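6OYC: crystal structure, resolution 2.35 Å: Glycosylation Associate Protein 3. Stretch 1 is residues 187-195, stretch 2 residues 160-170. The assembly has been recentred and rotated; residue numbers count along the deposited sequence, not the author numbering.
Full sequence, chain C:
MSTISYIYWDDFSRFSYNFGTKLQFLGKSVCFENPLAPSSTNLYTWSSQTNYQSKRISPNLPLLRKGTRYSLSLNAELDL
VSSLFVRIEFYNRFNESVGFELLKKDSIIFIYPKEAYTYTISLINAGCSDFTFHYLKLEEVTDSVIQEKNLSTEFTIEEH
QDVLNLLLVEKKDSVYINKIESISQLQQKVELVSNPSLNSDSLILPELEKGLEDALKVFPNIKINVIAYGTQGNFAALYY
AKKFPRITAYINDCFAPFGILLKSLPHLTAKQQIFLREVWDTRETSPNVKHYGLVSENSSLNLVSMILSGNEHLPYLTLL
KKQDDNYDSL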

ATOM      1  N   GLN C 187      -4.944  -0.793 -24.633  1.00 85.75           N
ATOM      2  CA  GLN C 187      -5.736  -1.160 -25.791  1.00 83.57           C
ATOM      3  C   GLN C 187      -7.054  -0.395 -25.790  1.00 76.18           C
ATOM      4  O   GLN C 187      -7.968  -0.765 -26.539  1.00 69.72           O
ATOM      5  CB  GLN C 187      -6.015  -2.683 -25.819  1.00 85.19           C
ATOM      6  CG  GLN C 187      -4.794  -3.551 -26.160  1.00 85.81           C
ATOM      7  CD  GLN C 187      -5.127  -5.036 -26.278  1.00 88.63           C
ATOM      8  OE1 GLN C 187      -4.548  -5.873 -25.578  1.00 88.92           O
ATOM      9  NE2 GLN C 187      -6.056  -5.368 -27.168  1.00 90.35           N
ATOM     10  N   GLN C 188      -7.180   0.657 -24.973  1.00 75.08           N
ATOM     11  CA  GLN C 188      -8.403   1.445 -24.883  1.00 74.12           C
ATOM     12  C   GLN C 188      -8.086   2.878 -24.473  1.00 67.27           C
ATOM     13  O   GLN C 188      -6.953   3.222 -24.132  1.00 73.02           O
ATOM     14  CB  GLN C 188      -9.391   0.859 -23.868  1.00 77.35           C
ATOM     15  CG  GLN C 188      -9.993  -0.467 -24.223  1.00 77.09           C
ATOM     16  CD  GLN C 188     -10.169  -1.321 -23.000  1.00 79.50           C
ATOM     17  OE1 GLN C 188      -9.238  -2.011 -22.576  1.00 79.28           O
ATOM     18  NE2 GLN C 188     -11.360  -1.270 -22.406  1.00 73.32           N
ATOM     19  N   LYS C 189      -9.122   3.707 -24.537  1.00 69.48           N
ATOM     20  CA  LYS C 189      -9.202   4.985 -23.844  1.00 74.53           C
ATOM     21  C   LYS C 189      -9.507   4.743 -22.365  1.00 72.78           C
ATOM     22  O   LYS C 189     -10.238   3.811 -22.016  1.00 72.66           O
ATOM     23  CB  LYS C 189     -10.316   5.831 -24.476  1.00 73.16           C
ATOM     24  CG  LYS C 189     -11.715   5.308 -24.124  1.00 77.21           C
ATOM     25  CD  LYS C 189     -12.816   5.883 -24.991  1.00 82.91           C
ATOM     26  CE  LYS C 189     -14.167   5.538 -24.399  1.00 79.59           C
ATOM     27  NZ  LYS C 189     -14.938   6.768 -24.086  1.00 72.07           N
ATOM     28  N   VAL C 190      -8.951   5.586 -21.488  1.00 68.57           N
ATOM     29  CA  VAL C 190      -9.131   5.386 -20.053  1.00 58.45           C
ATOM     30  C   VAL C 190      -8.858   6.682 -19.298  1.00 59.67           C
ATOM     31  O   VAL C 190      -8.104   7.544 -19.757  1.00 61.06           O
ATOM     32  CB  VAL C 190      -8.224   4.240 -19.537  1.00 60.60           C
ATOM     33  CG1 VAL C 190      -6.830   4.749 -19.213  1.00 64.74           C
ATOM     34  CG2 VAL C 190      -8.861   3.566 -18.352  1.00 58.26           C
ATOM     35  N   GLU C 191      -9.473   6.806 -18.120  1.00 55.93           N
ATOM     36  CA  GLU C 191      -9.177   7.849 -17.145  1.00 54.72           C
ATOM     37  C   GLU C 191      -8.586   7.198 -15.895  1.00 53.87           C
ATOM     38  O   GLU C 191      -9.207   6.309 -15.300  1.00 50.76           O
ATOM     39  CB  GLU C 191     -10.441   8.633 -16.777  1.00 57.49           C
ATOM     40  CG  GLU C 191     -10.982   9.541 -17.868  1.00 59.66           C
ATOM     41  CD  GLU C 191     -10.179  10.819 -17.994  1.00 67.09           C
ATOM     42  OE1 GLU C 191     -10.142  11.594 -17.005  1.00 65.32           O
ATOM     43  OE2 GLU C 191      -9.573  11.034 -19.074  1.00 63.04           O
ATOM     44  N   LEU C 192      -7.396   7.643 -15.496  1.00 49.48           N
ATOM     45  CA  LEU C 192      -6.728   7.112 -14.317  1.00 51.43           C
ATOM     46  C   LEU C 192      -7.138   7.875 -13.067  1.00 52.32           C
ATOM     47  O   LEU C 192      -7.121   9.110 -13.050  1.00 52.69           O
ATOM     48  CB  LEU C 192      -5.211   7.174 -14.472  1.00 49.87           C
ATOM     49  CG  LEU C 192      -4.659   6.695 -15.805  1.00 52.52           C
ATOM     50  CD1 LEU C 192      -3.143   6.800 -15.800  1.00 62.64           C
ATOM     51  CD2 LEU C 192      -5.093   5.285 -16.049  1.00 49.43           C
ATOM     52  N   VAL C 193      -7.470   7.137 -12.010  1.00 46.17           N
ATOM     53  CA  VAL C 193      -7.722   7.739 -10.713  1.00 48.16           C
ATOM     54  C   VAL C 193      -6.984   6.934  -9.655  1.00 46.80           C
ATOM     55  O   VAL C 193      -6.591   5.785  -9.871  1.00 44.28           O
ATOM     56  CB  VAL C 193      -9.229   7.837 -10.384  1.00 49.60           C
ATOM     57  CG1 VAL C 193      -9.890   8.905 -11.272  1.00 50.43           C
ATOM     58  CG2 VAL C 193      -9.917   6.492 -10.568  1.00 42.44           C
ATOM     59  N   SER C 194      -6.770   7.572  -8.509  1.00 47.61           N
ATOM     60  CA  SER C 194      -6.106   6.923  -7.392  1.00 45.59           C
ATOM     61  C   SER C 194      -6.454   7.686  -6.123  1.00 51.66           C
ATOM     62  O   SER C 194      -7.117   8.724  -6.161  1.00 48.97           O
ATOM     63  CB  SER C 194      -4.591   6.855  -7.600  1.00 46.19           C
ATOM     64  OG  SER C 194      -4.005   5.896  -6.737  1.00 50.72           O
ATOM     65  N   ASN C 195      -6.014   7.141  -4.996  1.00 51.43           N
ATOM     66  CA  ASN C 195      -6.140   7.835  -3.722  1.00 55.13           C
ATOM     67  C   ASN C 195      -5.129   8.977  -3.667  1.00 56.19           C
ATOM     68  O   ASN C 195      -3.939   8.757  -3.920  1.00 56.93           O
ATOM     69  CB  ASN C 195      -5.913   6.863  -2.565  1.00 52.84           C
ATOM     70  CG  ASN C 195      -6.357   7.424  -1.236  1.00 54.31           C
ATOM     71  OD1 ASN C 195      -6.177   8.609  -0.954  1.00 57.74           O
ATOM     72  ND2 ASN C 195      -6.946   6.571  -0.406  1.00 50.00           N
TER
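Stretch 2 160-170: HQDVLNLLLVE

Stretch 2 lies beside stretch 1 as a neighbouring parallel strand. Residues 163-168 are extended, with phi between -124° and -78° and psi between 108° and 136°, and they run alongside the short strand 191-193. The N-to-C directions of the two strands differ by 32° (signed crossing angle -32°), and their axes approach to 4.8 Å. The register is a constant offset of 25 residues: CA of E191 is 5.0 Å from CA of L166, CA of L192 is 4.9 Å from CA of L167, and CA of V193 is 5.4 Å from CA of L168.

The hydrogen bonds confirm this pairing. E191 N donates to N165 O at 2.8 Å, with an N-H...O angle of 167°, and L167 N donates to E191 O at 2.8 Å and 162°. One step further along, V193 N reaches L167 O at 3.1 Å and 169°, and V169 N reaches V193 O at 2.8 Å and 161°. E191 and V193 thus each bond through both N and O to residues two apart on stretch 2, the pattern expected of a parallel ladder. CA-H...O contacts accompany it, among them L166 CA to E191 O at 3.5 Å and L192 CA to L167 O at 3.6 Å.

Of the residues of stretch 2, N165 has the most surface covered by stretch 1, 92 Å². Its CA-to-CB bond points toward stretch 1, and with chi1 at -66° (m) its ND2 donates to K189 O at 3.1 Å and 148°. Since its backbone O accepts from E191 N, N165 holds stretch 1 at two points, one through the side chain just before the ladder and one through the main chain within it. V190, between these points, places CG2 3.0 Å from N165 O and 3.5 Å from L167 CB.

K189 has 100 Å² covered, the most in stretch 1. Its CA-to-CB bond points sideways, but the extended chain (chi2 and chi3 both t) brings its end nearer to stretch 2, and CE lies 3.7 Å from V163 CB. Nearer the backbone, K189 CG lies 3.7 Å from N165 ND2, so carbon atoms at two levels of the side chain approach stretch 2.

V193 has 74 Å² covered and lies on the same face of the sheet as E191, L166 and L168. Its CG2 is 3.8 Å from L168 CD1 and 4.3 Å from L166 CG, so this one methyl packs against two leucines that alternate along stretch 2. On the face carrying L192 and L167, the closest contact of that pair is CD2 to CD2 at 3.5 Å, and L192 CB also lies 3.9 Å from V169 CG2.

Beyond the last bridge the contact continues through S194: with chi1 at -163° (t), its OG donates to V169 O at 2.6 Å. V169 is thereby held through both N and O, just before E170 takes the N-cap position of a helix.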

ATOM      1  N   HIS C 160     -21.073  13.836 -25.739  1.00 89.15           N
ATOM      2  CA  HIS C 160     -21.137  12.842 -26.809  1.00 89.16           C
ATOM      3  C   HIS C 160     -20.224  11.645 -26.551  1.00 86.68           C
ATOM      4  O   HIS C 160     -19.954  10.862 -27.469  1.00 86.91           O
ATOM      5  CB  HIS C 160     -20.819  13.452 -28.186  1.00 95.61           C
ATOM      6  CG  HIS C 160     -21.478  14.776 -28.442  1.00 97.65           C
ATOM      7  ND1 HIS C 160     -22.765  15.064 -28.037  1.00 94.52           N
ATOM      8  CD2 HIS C 160     -21.024  15.889 -29.068  1.00 97.80           C
ATOM      9  CE1 HIS C 160     -23.073  16.297 -28.398  1.00 97.57           C
ATOM     10  NE2 HIS C 160     -22.035  16.820 -29.025  1.00103.31           N
ATOM     11  N   GLN C 161     -19.735  11.490 -25.318  1.00 84.69           N
ATOM     12  CA  GLN C 161     -18.955  10.319 -24.941  1.00 75.47           C
ATOM     13  C   GLN C 161     -19.892   9.181 -24.561  1.00 70.60           C
ATOM     14  O   GLN C 161     -20.796   9.358 -23.737  1.00 69.47           O
ATOM     15  CB  GLN C 161     -18.023  10.648 -23.778  1.00 71.67           C
ATOM     16  CG  GLN C 161     -16.701   9.900 -23.803  1.00 71.64           C
ATOM     17  CD  GLN C 161     -15.776  10.291 -22.662  1.00 67.55           C
ATOM     18  OE1 GLN C 161     -15.566  11.477 -22.385  1.00 65.12           O
ATOM     19  NE2 GLN C 161     -15.213   9.288 -21.993  1.00 61.90           N
ATOM     20  N   ASP C 162     -19.681   8.012 -25.163  1.00 70.64           N
ATOM     21  CA  ASP C 162     -20.525   6.852 -24.891  1.00 71.19           C
ATOM     22  C   ASP C 162     -19.978   5.964 -23.779  1.00 66.01           C
ATOM     23  O   ASP C 162     -20.760   5.378 -23.021  1.00 62.82           O
ATOM     24  CB  ASP C 162     -20.709   6.026 -26.171  1.00 69.30           C
ATOM     25  CG  ASP C 162     -19.393   5.462 -26.706  1.00 80.81           C
ATOM     26  OD1 ASP C 162     -19.427   4.362 -27.305  1.00 83.74           O
ATOM     27  OD2 ASP C 162     -18.328   6.108 -26.536  1.00 85.94           O
ATOM     28  N   VAL C 163     -18.659   5.845 -23.658  1.00 67.72           N
ATOM     29  CA  VAL C 163     -18.035   4.974 -22.672  1.00 63.58           C
ATOM     30  C   VAL C 163     -17.088   5.806 -21.819  1.00 60.68           C
ATOM     31  O   VAL C 163     -16.348   6.655 -22.335  1.00 58.13           O
ATOM     32  CB  VAL C 163     -17.285   3.803 -23.346  1.00 63.11           C
ATOM     33  CG1 VAL C 163     -16.799   2.803 -22.313  1.00 56.23           C
ATOM     34  CG2 VAL C 163     -18.172   3.117 -24.371  1.00 65.30           C
ATOM     35  N   LEU C 164     -17.133   5.582 -20.512  1.00 50.46           N
ATOM     36  CA  LEU C 164     -16.079   6.017 -19.609  1.00 55.46           C
ATOM     37  C   LEU C 164     -15.392   4.780 -19.040  1.00 51.76           C
ATOM     38  O   LEU C 164     -16.042   3.934 -18.408  1.00 48.30           O
ATOM     39  CB  LEU C 164     -16.625   6.892 -18.485  1.00 54.21           C
ATOM     40  CG  LEU C 164     -15.533   7.266 -17.494  1.00 52.86           C
ATOM     41  CD1 LEU C 164     -14.452   8.103 -18.172  1.00 54.27           C
ATOM     42  CD2 LEU C 164     -16.127   7.979 -16.293  1.00 56.79           C
ATOM     43  N   ASN C 165     -14.093   4.668 -19.285  1.00 51.89           N
ATOM     44  CA  ASN C 165     -13.284   3.581 -18.747  1.00 52.51           C
ATOM     45  C   ASN C 165     -12.426   4.154 -17.626  1.00 49.38           C
ATOM     46  O   ASN C 165     -11.507   4.937 -17.873  1.00 50.98           O
ATOM     47  CB  ASN C 165     -12.450   2.930 -19.843  1.00 50.48           C
ATOM     48  CG  ASN C 165     -13.311   2.230 -20.879  1.00 54.98           C
ATOM     49  OD1 ASN C 165     -14.215   1.459 -20.535  1.00 48.06           O
ATOM     50  ND2 ASN C 165     -13.044   2.505 -22.154  1.00 57.87           N
ATOM     51  N   LEU C 166     -12.763   3.792 -16.397  1.00 47.70           N
ATOM     52  CA  LEU C 166     -12.095   4.291 -15.202  1.00 49.42           C
ATOM     53  C   LEU C 166     -11.086   3.242 -14.750  1.00 45.00           C
ATOM     54  O   LEU C 166     -11.471   2.138 -14.359  1.00 43.33           O
ATOM     55  CB  LEU C 166     -13.121   4.563 -14.107  1.00 48.18           C
ATOM     56  CG  LEU C 166     -13.060   5.913 -13.415  1.00 53.43           C
ATOM     57  CD1 LEU C 166     -13.047   7.032 -14.458  1.00 55.62           C
ATOM     58  CD2 LEU C 166     -14.243   6.054 -12.481  1.00 51.48           C
ATOM     59  N   LEU C 167      -9.804   3.574 -14.812  1.00 45.05           N
ATOM     60  CA  LEU C 167      -8.750   2.670 -14.362  1.00 46.80           C
ATOM     61  C   LEU C 167      -8.345   3.049 -12.941  1.00 42.63           C
ATOM     62  O   LEU C 167      -7.746   4.107 -12.715  1.00 40.20           O
ATOM     63  CB  LEU C 167      -7.535   2.703 -15.286  1.00 43.48           C
ATOM     64  CG  LEU C 167      -6.472   1.725 -14.784  1.00 45.54           C
ATOM     65  CD1 LEU C 167      -7.038   0.317 -14.814  1.00 42.80           C
ATOM     66  CD2 LEU C 167      -5.204   1.801 -15.609  1.00 46.55           C
ATOM     67  N   LEU C 168      -8.661   2.173 -11.995  1.00 42.33           N
ATOM     68  CA  LEU C 168      -8.306   2.377 -10.594  1.00 42.14           C
ATOM     69  C   LEU C 168      -6.831   2.024 -10.426  1.00 42.59           C
ATOM     70  O   LEU C 168      -6.444   0.862 -10.587  1.00 41.68           O
ATOM     71  CB  LEU C 168      -9.200   1.522  -9.699  1.00 39.83           C
ATOM     72  CG  LEU C 168     -10.475   2.113  -9.075  1.00 46.33           C
ATOM     73  CD1 LEU C 168     -11.238   2.974 -10.057  1.00 46.39           C
ATOM     74  CD2 LEU C 168     -11.385   1.017  -8.510  1.00 39.54           C
ATOM     75  N   VAL C 169      -6.004   3.018 -10.124  1.00 41.12           N
ATOM     76  CA  VAL C 169      -4.559   2.847 -10.054  1.00 40.90           C
ATOM     77  C   VAL C 169      -4.174   2.690  -8.584  1.00 44.74           C
ATOM     78  O   VAL C 169      -4.528   3.536  -7.751  1.00 46.28           O
ATOM     79  CB  VAL C 169      -3.828   4.036 -10.704  1.00 44.30           C
ATOM     80  CG1 VAL C 169      -2.329   3.906 -10.533  1.00 44.53           C
ATOM     81  CG2 VAL C 169      -4.202   4.157 -12.183  1.00 42.73           C
ATOM     82  N   GLU C 170      -3.477   1.595  -8.256  1.00 42.09           N
ATOM     83  CA  GLU C 170      -3.015   1.378  -6.891  1.00 44.38           C
ATOM     84  C   GLU C 170      -2.193   2.578  -6.441  1.00 48.84           C
ATOM     85  O   GLU C 170      -1.409   3.136  -7.216  1.00 48.97           O
ATOM     86  CB  GLU C 170      -2.176   0.094  -6.787  1.00 42.51           C
ATOM     87  CG  GLU C 170      -2.869  -1.206  -7.206  1.00 36.77           C
ATOM     88  CD  GLU C 170      -4.080  -1.560  -6.339  1.00 40.57           C
ATOM     89  OE1 GLU C 170      -5.035  -2.161  -6.873  1.00 38.45           O
ATOM     90  OE2 GLU C 170      -4.087  -1.243  -5.125  1.00 41.81           O
TER